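Local structure of exoglucanase A (Cellulomonas fimi, 7CBD) at residues 75-80 with 137-142; 14-19 with 87-92; 173-178 with 217-222; 291-296 with 358-363; 328-333 with 396-401. The protein hydrolyses beta-1,4-glucosidic linkages of cellulose with inversion of anomeric configuration, releasing cellobiose, and is represented here by its glycosyl hydrolase family 6 catalytic domain. All coordinates share one frame; numbering follows the deposited sequence. Where two conformers were deposited one is given.

In the fold
Contacts 1, 2 and 4 all reach the central, largely parallel sheet of this family 6 catalytic domain. Contacts 1 and 2, centres about 9 Å apart, touch: strand 87-93 has strand 14-15 on one side and strand 141-146 on the other. Contact 4, its centre about 13 Å from that of contact 2, pairs strands 291-295 and 358-362, and Gln15 reaches Val362 there. Contact 3 joins two helical regions, its centre about 23 Å from that of contact 4. Along the chain contacts 1 and 2 interleave and tie one part of the barrel, contact 3 follows, and contacts 4 and 5 interleave, bringing chain-distant segments near the predicted catalytic residues.

Contact 1. Residues 75-80 with 137-142; sequences NAVAQQ and YESIRI
Val77 and Ile140 stand at the centre of the apolar part of this contact, where helix 69-83 leans on the turn leading into strand 141-146. Ile140 sends its two methyl ends to different places on the helix: CG2 lies 3.7 Å from Val77 CA, with Val77 CB and Gln80 CB a little farther off, while CD1 meets Ala76 CB at 3.8 Å. CG2 is anti to the carbonyl carbon, CG1 sits between the backbone N and that carbon (chi1 67°), and an extended chi2 (173°) carries CD1 onward. Val77 CG1 comes to the edge of the Tyr137 ring, close to the ring plane, at 3.5 Å from CD2, though this valine is modelled off the staggered positions and the placement is less certain. The ring's hydroxyl is hydrogen-bonded to Asp74, on the same helix three residues before Val77.

The polar part is mediated by water. One molecule donates to Val77 O at 2.8 Å and to Gln80 OE1 at 2.6 Å, and accepts from Ser139 OG at 2.7 Å, so a helix carbonyl, an amide and a hydroxyl are joined through it. Gln80 CG rests 3.5 Å from Ser139 O, and Gln80 NE2 is hydrogen-bonded to Val85 O.

Tyr137 to Ile140 form a type I beta turn. A helix packed beside the turn that feeds the next parallel strand is what the distorted alpha/beta barrel of family 6 displays, helices outside and strands within.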
# COMPACT_ATOMS: atom_id res chain seq x y z
N ASN A 75 -4.02 -0.26 22.44
CA ASN A 75 -5.11 0.57 21.94
C ASN A 75 -6.12 -0.27 21.18
O ASN A 75 -7.33 -0.05 21.30
CB ASN A 75 -4.58 1.64 20.99
CG ASN A 75 -3.68 2.65 21.66
OD1 ASN A 75 -3.67 2.79 22.88
ND2 ASN A 75 -2.91 3.37 20.85
N ALA A 76 -5.63 -1.21 20.37
CA ALA A 76 -6.53 -2.06 19.59
C ALA A 76 -7.42 -2.91 20.48
O ALA A 76 -8.61 -3.07 20.19
CB ALA A 76 -5.73 -2.93 18.62
N VAL A 77 -6.89 -3.47 21.58
CA VAL A 77 -7.81 -4.25 22.42
C VAL A 77 -8.88 -3.35 23.04
O VAL A 77 -10.04 -3.75 23.14
CB VAL A 77 -7.18 -5.28 23.39
CG1 VAL A 77 -5.72 -5.59 23.15
CG2 VAL A 77 -7.57 -5.06 24.89
N ALA A 78 -8.53 -2.11 23.40
CA ALA A 78 -9.55 -1.20 23.94
C ALA A 78 -10.59 -0.85 22.88
O ALA A 78 -11.79 -0.82 23.17
CB ALA A 78 -8.89 0.06 24.51
N GLN A 79 -10.15 -0.61 21.64
CA GLN A 79 -11.09 -0.30 20.57
C GLN A 79 -12.00 -1.48 20.27
O GLN A 79 -13.20 -1.30 20.02
CB GLN A 79 -10.33 0.14 19.31
CG GLN A 79 -9.73 1.52 19.43
CD GLN A 79 -8.96 1.93 18.18
OE1 GLN A 79 -9.31 1.54 17.07
NE2 GLN A 79 -7.91 2.73 18.36
N GLN A 80 -11.46 -2.70 20.32
CA GLN A 80 -12.29 -3.89 20.10
C GLN A 80 -13.37 -4.01 21.17
O GLN A 80 -14.53 -4.32 20.86
CB GLN A 80 -11.41 -5.14 20.06
CG GLN A 80 -12.14 -6.40 19.60
CD GLN A 80 -12.98 -7.01 20.71
OE1 GLN A 80 -12.53 -7.11 21.86
NE2 GLN A 80 -14.21 -7.39 20.38
N TYR A 137 -3.43 -10.19 23.64
CA TYR A 137 -3.94 -9.74 22.35
C TYR A 137 -4.79 -10.79 21.65
O TYR A 137 -5.14 -10.61 20.48
CB TYR A 137 -2.79 -9.25 21.47
CG TYR A 137 -1.96 -8.23 22.22
CD1 TYR A 137 -0.60 -8.39 22.40
CD2 TYR A 137 -2.58 -7.13 22.80
CE1 TYR A 137 0.14 -7.47 23.12
CE2 TYR A 137 -1.86 -6.21 23.52
CZ TYR A 137 -0.50 -6.38 23.68
OH TYR A 137 0.22 -5.45 24.40
N GLU A 138 -5.18 -11.86 22.35
CA GLU A 138 -6.02 -12.87 21.74
C GLU A 138 -7.38 -12.32 21.33
O GLU A 138 -8.03 -12.90 20.45
CB GLU A 138 -6.15 -14.08 22.67
CG GLU A 138 -4.84 -14.85 22.81
CD GLU A 138 -5.00 -16.16 23.54
OE1 GLU A 138 -6.01 -16.34 24.24
OE2 GLU A 138 -4.10 -17.02 23.41
N SER A 139 -7.81 -11.21 21.91
CA SER A 139 -9.12 -10.64 21.62
C SER A 139 -9.15 -9.78 20.36
O SER A 139 -10.21 -9.26 20.01
CB SER A 139 -9.60 -9.81 22.81
OG SER A 139 -8.68 -8.78 23.10
N ILE A 140 -8.02 -9.61 19.67
CA ILE A 140 -7.98 -8.86 18.42
C ILE A 140 -7.44 -9.76 17.32
O ILE A 140 -6.90 -10.84 17.57
CB ILE A 140 -7.17 -7.55 18.52
CG1 ILE A 140 -5.68 -7.84 18.73
CG2 ILE A 140 -7.75 -6.63 19.61
CD1 ILE A 140 -4.82 -6.60 18.66
N ARG A 141 -7.62 -9.31 16.08
CA ARG A 141 -7.03 -9.95 14.92
C ARG A 141 -6.00 -9.00 14.34
O ARG A 141 -6.19 -7.78 14.36
CB ARG A 141 -8.11 -10.25 13.87
CG ARG A 141 -9.21 -11.17 14.36
CD ARG A 141 -10.36 -11.26 13.38
NE ARG A 141 -11.35 -12.22 13.85
CZ ARG A 141 -12.53 -12.43 13.29
NH1 ARG A 141 -12.92 -11.72 12.23
NH2 ARG A 141 -13.34 -13.34 13.80
N ILE A 142 -4.90 -9.55 13.83
CA ILE A 142 -3.85 -8.75 13.21
C ILE A 142 -3.76 -9.16 11.75
O ILE A 142 -3.54 -10.34 11.44
CB ILE A 142 -2.50 -8.92 13.94
CG1 ILE A 142 -2.63 -8.53 15.42
CG2 ILE A 142 -1.43 -8.11 13.22
CD1 ILE A 142 -2.82 -9.70 16.37
O HOH W 1 -10.20 -6.57 22.98

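Contact 2. Residues 14-19 with 87-92; sequences VQYVNP and LVFNLV
Val14 and Gln15 pair in parallel with Leu87 and Val88, a short strand pairing buried at one side of the main sheet, with strand 141-146 across the other side of strand 87-93. Val88 N donates to Val14 O at 2.8 Å, and Tyr16 N, as its chain leaves the sheet, donates to Val88 O at 2.9 Å. Val14 CG1 packs on Leu87 CD1.

Beyond the pairing, Tyr16 and Phe89 both hold CG anti to the backbone N (chi1 175° in Tyr16) and lie side by side. Phe89 presents its edge to the face of Tyr16 in a T-shaped stack, planes at 83° and centroids 5.1 Å apart. His72 holds the Tyr16 hydroxyl.

On the face of Gln15, opposite Val14 and Leu87, Asn90 ND2 donates to Gln15 OE1 at 2.9 Å, tilted 17° from its carbonyl plane, and also to a water that donates to Tyr16 O. Asn90 OD1 is bonded to Tyr10. An alanine in place of Gln15 would probably leave Asn90 ND2 with the water but without its side-chain acceptor, and the Asn90 amide less firmly fixed.

Buried amide groups thus satisfy one another on one face, while Val14 and Leu87 pack on the other, with the Tyr16-Phe89 pair beyond them.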
# COMPACT_ATOMS: atom_id res chain seq x y z
N VAL A 14 -14.53 -4.35 12.71
CA VAL A 14 -14.04 -2.99 12.61
C VAL A 14 -12.53 -3.04 12.39
O VAL A 14 -11.89 -4.08 12.57
CB VAL A 14 -14.42 -2.16 13.87
CG1 VAL A 14 -13.74 -2.72 15.10
CG2 VAL A 14 -14.14 -0.68 13.70
N GLN A 15 -11.93 -1.92 12.00
CA GLN A 15 -10.49 -1.81 11.83
C GLN A 15 -9.91 -0.79 12.81
O GLN A 15 -10.54 0.22 13.13
CB GLN A 15 -10.12 -1.43 10.39
CG GLN A 15 -10.57 -2.45 9.37
CD GLN A 15 -10.08 -2.10 7.98
OE1 GLN A 15 -8.89 -1.84 7.77
NE2 GLN A 15 -10.99 -2.08 7.01
N TYR A 16 -8.68 -1.06 13.26
CA TYR A 16 -8.00 -0.17 14.20
C TYR A 16 -7.79 1.21 13.61
O TYR A 16 -7.33 1.34 12.47
CB TYR A 16 -6.63 -0.77 14.53
CG TYR A 16 -5.74 0.09 15.41
CD1 TYR A 16 -6.03 0.29 16.74
CD2 TYR A 16 -4.57 0.67 14.90
CE1 TYR A 16 -5.21 1.05 17.56
CE2 TYR A 16 -3.74 1.43 15.70
CZ TYR A 16 -4.06 1.61 17.04
OH TYR A 16 -3.25 2.35 17.87
N VAL A 17 -8.07 2.23 14.40
CA VAL A 17 -7.76 3.62 14.05
C VAL A 17 -6.57 4.07 14.89
O VAL A 17 -6.60 3.98 16.13
CB VAL A 17 -8.99 4.53 14.23
CG1 VAL A 17 -8.64 5.97 13.90
CG2 VAL A 17 -10.12 4.04 13.35
N ASN A 18 -5.52 4.55 14.22
CA ASN A 18 -4.26 4.92 14.85
C ASN A 18 -4.36 6.33 15.42
O ASN A 18 -4.42 7.30 14.66
CB ASN A 18 -3.16 4.81 13.80
CG ASN A 18 -1.80 5.26 14.30
OD1 ASN A 18 -1.66 5.74 15.43
ND2 ASN A 18 -0.79 5.11 13.46
N PRO A 19 -4.37 6.49 16.75
CA PRO A 19 -4.55 7.84 17.32
C PRO A 19 -3.40 8.78 17.03
O PRO A 19 -3.60 10.00 17.02
CB PRO A 19 -4.71 7.58 18.82
CG PRO A 19 -3.98 6.30 19.04
CD PRO A 19 -4.17 5.47 17.80
N LEU A 87 -12.11 -7.01 15.72
CA LEU A 87 -11.34 -5.87 15.24
C LEU A 87 -10.09 -6.38 14.54
O LEU A 87 -9.42 -7.29 15.04
CB LEU A 87 -10.95 -4.97 16.41
CG LEU A 87 -10.02 -3.79 16.07
CD1 LEU A 87 -10.40 -2.56 16.87
CD2 LEU A 87 -8.55 -4.14 16.29
N VAL A 88 -9.78 -5.78 13.39
CA VAL A 88 -8.54 -6.04 12.66
C VAL A 88 -7.58 -4.88 12.87
O VAL A 88 -7.91 -3.72 12.57
CB VAL A 88 -8.80 -6.25 11.16
CG1 VAL A 88 -7.48 -6.46 10.42
CG2 VAL A 88 -9.75 -7.41 10.91
N PHE A 89 -6.38 -5.20 13.36
CA PHE A 89 -5.27 -4.28 13.47
C PHE A 89 -4.37 -4.51 12.27
O PHE A 89 -3.81 -5.60 12.11
CB PHE A 89 -4.54 -4.55 14.78
CG PHE A 89 -3.22 -3.83 14.91
CD1 PHE A 89 -3.16 -2.46 14.84
CD2 PHE A 89 -2.04 -4.54 15.10
CE1 PHE A 89 -1.95 -1.79 14.95
CE2 PHE A 89 -0.84 -3.89 15.22
CZ PHE A 89 -0.79 -2.51 15.14
N ASN A 90 -4.25 -3.50 11.40
CA ASN A 90 -3.38 -3.61 10.22
C ASN A 90 -1.95 -3.25 10.60
O ASN A 90 -1.69 -2.16 11.10
CB ASN A 90 -3.86 -2.67 9.12
CG ASN A 90 -5.18 -3.11 8.53
OD1 ASN A 90 -5.22 -4.07 7.76
ND2 ASN A 90 -6.25 -2.42 8.87
N LEU A 91 -1.02 -4.17 10.33
CA LEU A 91 0.38 -4.06 10.71
C LEU A 91 1.21 -4.33 9.47
O LEU A 91 0.96 -5.31 8.76
CB LEU A 91 0.66 -5.15 11.73
CG LEU A 91 1.65 -5.02 12.89
CD1 LEU A 91 2.35 -6.36 13.18
CD2 LEU A 91 2.64 -3.91 12.77
N VAL A 92 2.21 -3.49 9.19
CA VAL A 92 3.07 -3.69 8.03
C VAL A 92 4.43 -4.20 8.48
O VAL A 92 5.13 -3.54 9.27
CB VAL A 92 3.22 -2.44 7.16
CG1 VAL A 92 3.85 -2.82 5.82
CG2 VAL A 92 1.87 -1.78 6.96
O HOH W 2 -5.68 -0.52 11.15

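Contact 3. Residues 173-178 with 217-222; sequences GVKYAL and KSTTAG
Lys175 and Thr219 bring the backbones closest, CA to CA 5.6 Å, where helix 161-182 passes the chain leaving the end of helix 202-218. Lys175 carries most of the contact. Its CG is anti to the backbone N (chi1 167°), and the chain runs nearly straight until the last bond, where it bends (chi4 61°) and delivers NZ to Ser218 O, 2.8 Å away. The ammonium comes in tilted 19° from the carbonyl plane. On the way, CD passes 3.3 Å from the same oxygen and 3.8 Å from Ser218 OG, so the aliphatic stem lies against the serine.

NZ has a second mate in Asp179, to which it forms a salt bridge; the other carboxylate oxygen of Asp179 takes the backbone N of Thr220. An alanine at Lys175 would probably leave Ser218 O without this donor and the Asp179 carboxylate without its ammonium partner.

Deeper in, Leu178 CD1 meets Thr219 CG2 at 3.9 Å, the two side chains meeting at a slant. Thr219 OG1 itself is bonded to Ala216 and Ser225.

Leu178 rests inward on Asn189 and Ile191 of strand 187-192, which lies beneath helix 161-182, while helix 114-132 packs on another side through Tyr176 and Ala177.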
# COMPACT_ATOMS: atom_id res chain seq x y z
N GLY A 173 13.82 -14.53 4.28
CA GLY A 173 13.20 -13.63 5.23
C GLY A 173 11.69 -13.70 5.20
O GLY A 173 11.05 -13.72 6.26
N VAL A 174 11.10 -13.76 4.01
CA VAL A 174 9.65 -13.90 3.93
C VAL A 174 9.21 -15.24 4.50
O VAL A 174 8.21 -15.33 5.21
CB VAL A 174 9.12 -13.64 2.50
CG1 VAL A 174 7.64 -13.98 2.42
CG2 VAL A 174 9.35 -12.19 2.11
N LYS A 175 9.96 -16.32 4.21
CA LYS A 175 9.65 -17.61 4.82
C LYS A 175 9.63 -17.51 6.34
O LYS A 175 8.72 -18.01 7.00
CB LYS A 175 10.64 -18.69 4.37
CG LYS A 175 10.55 -19.96 5.21
CD LYS A 175 11.56 -21.03 4.82
CE LYS A 175 11.77 -22.05 5.96
NZ LYS A 175 10.54 -22.81 6.36
N TYR A 176 10.64 -16.85 6.91
CA TYR A 176 10.73 -16.75 8.37
C TYR A 176 9.57 -15.94 8.93
O TYR A 176 8.96 -16.32 9.93
CB TYR A 176 12.07 -16.11 8.75
CG TYR A 176 12.38 -16.21 10.23
CD1 TYR A 176 12.95 -17.36 10.76
CD2 TYR A 176 12.10 -15.16 11.09
CE1 TYR A 176 13.24 -17.45 12.11
CE2 TYR A 176 12.39 -15.24 12.44
CZ TYR A 176 12.95 -16.39 12.94
OH TYR A 176 13.24 -16.47 14.28
N ALA A 177 9.26 -14.80 8.30
CA ALA A 177 8.13 -13.98 8.73
C ALA A 177 6.85 -14.79 8.70
O ALA A 177 6.09 -14.81 9.68
CB ALA A 177 8.02 -12.75 7.84
N LEU A 178 6.60 -15.49 7.59
CA LEU A 178 5.39 -16.28 7.46
C LEU A 178 5.34 -17.40 8.49
O LEU A 178 4.29 -17.64 9.11
CB LEU A 178 5.28 -16.85 6.05
CG LEU A 178 4.99 -15.85 4.93
CD1 LEU A 178 5.07 -16.56 3.60
CD2 LEU A 178 3.63 -15.21 5.09
N LYS A 217 5.35 -23.00 -0.48
CA LYS A 217 5.76 -24.39 -0.28
C LYS A 217 7.02 -24.51 0.57
O LYS A 217 7.26 -25.58 1.14
CB LYS A 217 5.92 -25.09 -1.63
CG LYS A 217 4.58 -25.36 -2.31
CD LYS A 217 4.74 -26.03 -3.66
CE LYS A 217 5.24 -25.07 -4.71
NZ LYS A 217 5.10 -25.65 -6.07
N SER A 218 7.80 -23.43 0.71
CA SER A 218 8.98 -23.44 1.57
C SER A 218 8.65 -23.25 3.04
O SER A 218 9.51 -23.51 3.89
CB SER A 218 9.98 -22.35 1.14
OG SER A 218 9.56 -21.07 1.59
N THR A 219 7.45 -22.78 3.37
CA THR A 219 7.09 -22.56 4.76
C THR A 219 6.71 -23.89 5.42
O THR A 219 6.42 -24.89 4.76
CB THR A 219 5.93 -21.56 4.88
OG1 THR A 219 4.73 -22.15 4.37
CG2 THR A 219 6.23 -20.26 4.12
N THR A 220 6.70 -23.90 6.76
CA THR A 220 6.35 -25.15 7.43
C THR A 220 4.88 -25.52 7.24
O THR A 220 4.55 -26.70 7.18
CB THR A 220 6.71 -25.12 8.92
OG1 THR A 220 6.00 -24.05 9.56
CG2 THR A 220 8.20 -24.92 9.11
N ALA A 221 3.99 -24.53 7.14
CA ALA A 221 2.58 -24.83 6.96
C ALA A 221 2.14 -24.85 5.50
O ALA A 221 0.96 -25.09 5.21
CB ALA A 221 1.72 -23.85 7.76
N GLY A 222 3.05 -24.59 4.56
CA GLY A 222 2.67 -24.63 3.16
C GLY A 222 1.73 -23.50 2.80
O GLY A 222 1.87 -22.36 3.27

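Contact 4. Residues 291-296 with 358-363; sequences GMLVDT and LDAFVW
Leu293 and Ala360 fit as bump and hollow: the CD2 methyl of Leu293 reaches over the small side chain of Ala360, 3.8 Å from its CB. The other face is built from Met292, Val294, Leu358 and Phe361, and there Leu358 CD2 nestles between Met292 CB and Val294 CG2, 4.0 Å from the latter. Thr296 holds CG2 anti to the carbonyl carbon and OG1 between that carbon and the backbone N (chi1 55°); the methyl comes obliquely to the Phe361 ring, 3.8 Å from CD1, and OG1 to the Trp363 ring edge. Both OG1 and the indole nitrogen are bonded to Arg344 O. Gly291 lies beside the Asp359 carboxylate, where a CB would collide with OD1.

Backbone bonds run from Asp359 N to Met292 O, Val362 N to Val294 O and Thr296 N to Val362 O. The chain turns a corner at Asp359, and between the bonded ends Val294 N, Ala360 N and Ala360 O have no hydrogen-bond partner in the model.

The Asp295 side chain, bonded to Ser297, Ala234 N and Lys365 N, lies about 9 Å from that of Asp371, the predicted nucleophile. These are neighbouring parallel strands of the distorted family 6 barrel: strand 228-231 flanks 291-295, and helix 270-283 covers Met292, Val294 and Leu358.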
# COMPACT_ATOMS: atom_id res chain seq x y z
N GLY A 291 -8.04 -14.54 -0.29
CA GLY A 291 -8.72 -13.27 -0.50
C GLY A 291 -7.74 -12.16 -0.82
O GLY A 291 -6.54 -12.28 -0.56
N MET A 292 -8.25 -11.08 -1.38
CA MET A 292 -7.44 -9.98 -1.87
C MET A 292 -7.80 -8.70 -1.14
O MET A 292 -8.96 -8.48 -0.77
CB MET A 292 -7.65 -9.77 -3.39
CG MET A 292 -7.61 -11.06 -4.20
SD MET A 292 -6.07 -11.99 -4.14
CE MET A 292 -5.11 -11.00 -5.27
N LEU A 293 -6.80 -7.84 -0.96
CA LEU A 293 -6.99 -6.49 -0.44
C LEU A 293 -6.43 -5.50 -1.46
O LEU A 293 -5.47 -5.81 -2.16
CB LEU A 293 -6.22 -6.27 0.86
CG LEU A 293 -6.50 -7.21 2.03
CD1 LEU A 293 -5.53 -6.93 3.16
CD2 LEU A 293 -7.94 -7.03 2.52
N VAL A 294 -7.03 -4.31 -1.53
CA VAL A 294 -6.43 -3.19 -2.24
C VAL A 294 -6.22 -2.05 -1.25
O VAL A 294 -7.14 -1.70 -0.50
CB VAL A 294 -7.30 -2.71 -3.43
CG1 VAL A 294 -6.61 -1.54 -4.13
CG2 VAL A 294 -7.53 -3.82 -4.41
N ASP A 295 -5.01 -1.49 -1.24
CA ASP A 295 -4.72 -0.26 -0.51
C ASP A 295 -5.30 0.90 -1.31
O ASP A 295 -4.77 1.26 -2.37
CB ASP A 295 -3.20 -0.10 -0.38
CG ASP A 295 -2.81 1.12 0.44
OD1 ASP A 295 -3.70 1.88 0.87
OD2 ASP A 295 -1.60 1.32 0.67
N THR A 296 -6.40 1.46 -0.82
CA THR A 296 -7.12 2.55 -1.48
C THR A 296 -6.77 3.92 -0.89
O THR A 296 -7.47 4.91 -1.15
CB THR A 296 -8.63 2.30 -1.41
OG1 THR A 296 -9.01 2.12 -0.05
CG2 THR A 296 -9.00 1.06 -2.21
N LEU A 358 -12.41 -9.79 -3.00
CA LEU A 358 -11.91 -8.77 -2.09
C LEU A 358 -12.38 -9.02 -0.66
O LEU A 358 -13.59 -9.00 -0.38
CB LEU A 358 -12.37 -7.38 -2.54
CG LEU A 358 -11.78 -6.92 -3.88
CD1 LEU A 358 -12.59 -5.76 -4.44
CD2 LEU A 358 -10.32 -6.54 -3.74
N ASP A 359 -11.43 -9.19 0.26
CA ASP A 359 -11.76 -9.24 1.68
C ASP A 359 -12.14 -7.87 2.22
O ASP A 359 -12.99 -7.77 3.12
CB ASP A 359 -10.57 -9.76 2.48
CG ASP A 359 -10.38 -11.27 2.38
OD1 ASP A 359 -11.25 -11.98 1.83
OD2 ASP A 359 -9.33 -11.74 2.86
N ALA A 360 -11.52 -6.81 1.70
CA ALA A 360 -11.68 -5.45 2.21
C ALA A 360 -10.91 -4.49 1.32
O ALA A 360 -9.97 -4.88 0.62
CB ALA A 360 -11.15 -5.32 3.64
N PHE A 361 -11.33 -3.22 1.37
CA PHE A 361 -10.45 -2.10 1.04
C PHE A 361 -9.83 -1.62 2.35
O PHE A 361 -10.51 -1.56 3.39
CB PHE A 361 -11.22 -0.95 0.38
CG PHE A 361 -11.80 -1.30 -0.96
CD1 PHE A 361 -11.11 -2.12 -1.84
CD2 PHE A 361 -13.04 -0.81 -1.34
CE1 PHE A 361 -11.64 -2.45 -3.07
CE2 PHE A 361 -13.58 -1.13 -2.58
CZ PHE A 361 -12.88 -1.95 -3.44
N VAL A 362 -8.54 -1.29 2.29
CA VAL A 362 -7.77 -0.89 3.46
C VAL A 362 -6.93 0.32 3.08
O VAL A 362 -6.64 0.56 1.91
CB VAL A 362 -6.85 -2.04 3.95
CG1 VAL A 362 -7.66 -3.11 4.65
CG2 VAL A 362 -6.10 -2.64 2.77
N TRP A 363 -6.54 1.09 4.10
CA TRP A 363 -5.53 2.15 3.94
C TRP A 363 -4.26 1.62 4.59
O TRP A 363 -4.08 1.73 5.81
CB TRP A 363 -5.98 3.46 4.56
CG TRP A 363 -7.01 4.18 3.77
CD1 TRP A 363 -7.61 3.76 2.61
CD2 TRP A 363 -7.56 5.46 4.07
NE1 TRP A 363 -8.51 4.72 2.17
CE2 TRP A 363 -8.50 5.77 3.06
CE3 TRP A 363 -7.36 6.38 5.11
CZ2 TRP A 363 -9.24 6.95 3.06
CZ3 TRP A 363 -8.09 7.55 5.11
CH2 TRP A 363 -9.02 7.83 4.09

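Contact 5. Residues 328-333 with 396-401; sequences RVHRGA and PKLNNQ
His330 lies flat against Leu398, and following its side chain outward gives most of the contact. His330 CB sits 3.9 Å from Leu398 CB. CG, anti to the backbone N (chi1 -175°), starts a ring whose face is covered by Leu398 CA, 3.6 Å from the centroid and only 9° off the ring normal, a CH-pi contact. His330 ND1 touches Leu398 CD2 on the way and accepts the backbone N-H of Gly332 at 2.9 Å, a bond within its own loop that, together with the one from NE2 at the tip to Glu263, fixes the ring's rotation. Of the carbons between, His330 CE1 lies near Lys397 O, and His330 CD2 is 3.5 Å from Leu398 O.

His330 to Ala333 form a type I beta turn. The partner loop closes the short antiparallel pair 394-395 and 401-402, in which Asn400 and Gln401 both face Ser395 as a G1 beta bulge. The side chain of Ala333 lies about 9 Å from that of Asp371, the predicted nucleophile, which places these loops probably near the active site.

Leu398 CD2 continues over the turn to Gly332 C at 3.4 Å. Gln401 slides past Val329 in the opposite direction, its CB 3.6 Å from Val329 CG1. Gln401 NE2 donates to Leu398 O at 2.9 Å, and two waters, both donating to Val329 O, link that carbonyl to Gln401 OE1 and NE2.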
# COMPACT_ATOMS: atom_id res chain seq x y z
N ARG A 328 -0.61 10.28 -13.66
CA ARG A 328 0.84 10.23 -13.56
C ARG A 328 1.49 10.33 -14.94
O ARG A 328 0.88 10.07 -15.98
CB ARG A 328 1.28 8.93 -12.91
CG ARG A 328 1.07 8.91 -11.41
CD ARG A 328 1.59 7.63 -10.82
NE ARG A 328 0.71 6.51 -11.14
CZ ARG A 328 0.85 5.29 -10.64
NH1 ARG A 328 1.87 5.00 -9.85
NH2 ARG A 328 -0.03 4.35 -10.96
N VAL A 329 2.76 10.72 -14.93
CA VAL A 329 3.56 10.71 -16.15
C VAL A 329 3.69 9.28 -16.68
O VAL A 329 3.69 9.05 -17.90
CB VAL A 329 4.94 11.36 -15.89
CG1 VAL A 329 5.75 11.44 -17.18
CG2 VAL A 329 4.78 12.75 -15.28
N HIS A 330 3.78 8.30 -15.78
CA HIS A 330 4.08 6.92 -16.12
C HIS A 330 3.70 6.09 -14.91
O HIS A 330 3.80 6.56 -13.78
CB HIS A 330 5.58 6.78 -16.43
CG HIS A 330 6.00 5.43 -16.91
ND1 HIS A 330 6.18 4.35 -16.07
CD2 HIS A 330 6.32 4.99 -18.16
CE1 HIS A 330 6.57 3.30 -16.77
NE2 HIS A 330 6.66 3.66 -18.04
N ARG A 331 3.24 4.86 -15.16
CA ARG A 331 2.71 4.03 -14.09
C ARG A 331 3.78 3.51 -13.13
O ARG A 331 3.43 2.93 -12.10
CB ARG A 331 1.94 2.85 -14.68
CG ARG A 331 0.84 3.26 -15.64
CD ARG A 331 0.08 2.07 -16.18
NE ARG A 331 -0.94 1.64 -15.24
CZ ARG A 331 -1.47 0.42 -15.17
NH1 ARG A 331 -2.46 0.18 -14.32
NH2 ARG A 331 -1.03 -0.56 -15.95
N GLY A 332 5.06 3.69 -13.46
CA GLY A 332 6.16 3.34 -12.59
C GLY A 332 6.52 4.40 -11.58
O GLY A 332 7.47 4.22 -10.81
N ALA A 333 5.80 5.52 -11.56
CA ALA A 333 6.13 6.64 -10.69
C ALA A 333 5.54 6.36 -9.31
O ALA A 333 4.36 6.59 -9.05
CB ALA A 333 5.62 7.95 -11.28
N PRO A 396 14.99 6.55 -16.54
CA PRO A 396 14.87 5.42 -17.48
C PRO A 396 13.75 4.45 -17.12
O PRO A 396 13.18 3.82 -18.01
CB PRO A 396 16.25 4.76 -17.42
CG PRO A 396 17.18 5.86 -16.96
CD PRO A 396 16.36 6.67 -15.99
N LYS A 397 13.43 4.32 -15.82
CA LYS A 397 12.34 3.45 -15.37
C LYS A 397 10.97 3.96 -15.80
O LYS A 397 9.98 3.23 -15.65
CB LYS A 397 12.32 3.35 -13.84
CG LYS A 397 13.58 2.84 -13.14
CD LYS A 397 13.37 2.96 -11.63
CE LYS A 397 14.57 2.50 -10.81
NZ LYS A 397 14.25 2.51 -9.34
N LEU A 398 10.88 5.20 -16.28
CA LEU A 398 9.64 5.82 -16.71
C LEU A 398 9.65 6.11 -18.21
O LEU A 398 9.02 7.08 -18.66
CB LEU A 398 9.39 7.10 -15.91
CG LEU A 398 9.45 6.95 -14.39
CD1 LEU A 398 9.20 8.28 -13.70
CD2 LEU A 398 8.46 5.88 -13.90
N ASN A 399 10.33 5.28 -18.99
CA ASN A 399 10.47 5.51 -20.42
C ASN A 399 11.04 6.90 -20.71
O ASN A 399 10.54 7.65 -21.55
CB ASN A 399 9.14 5.27 -21.15
CG ASN A 399 9.30 5.22 -22.66
OD1 ASN A 399 10.42 5.15 -23.18
ND2 ASN A 399 8.19 5.25 -23.37
N ASN A 400 12.10 7.25 -19.96
CA ASN A 400 12.83 8.51 -20.16
C ASN A 400 11.92 9.73 -20.03
O ASN A 400 11.86 10.58 -20.92
CB ASN A 400 13.57 8.52 -21.50
CG ASN A 400 14.74 7.58 -21.51
OD1 ASN A 400 15.31 7.26 -20.47
ND2 ASN A 400 15.12 7.13 -22.71
N GLN A 401 11.21 9.80 -18.90
CA GLN A 401 10.34 10.92 -18.58
C GLN A 401 10.61 11.38 -17.16
O GLN A 401 11.13 10.62 -16.33
CB GLN A 401 8.86 10.54 -18.73
CG GLN A 401 8.49 10.15 -20.17
CD GLN A 401 7.06 9.67 -20.30
OE1 GLN A 401 6.19 10.42 -20.76
NE2 GLN A 401 6.81 8.43 -19.91
O HOH W 3 4.08 7.01 -19.80
O HOH W 4 3.31 10.49 -20.37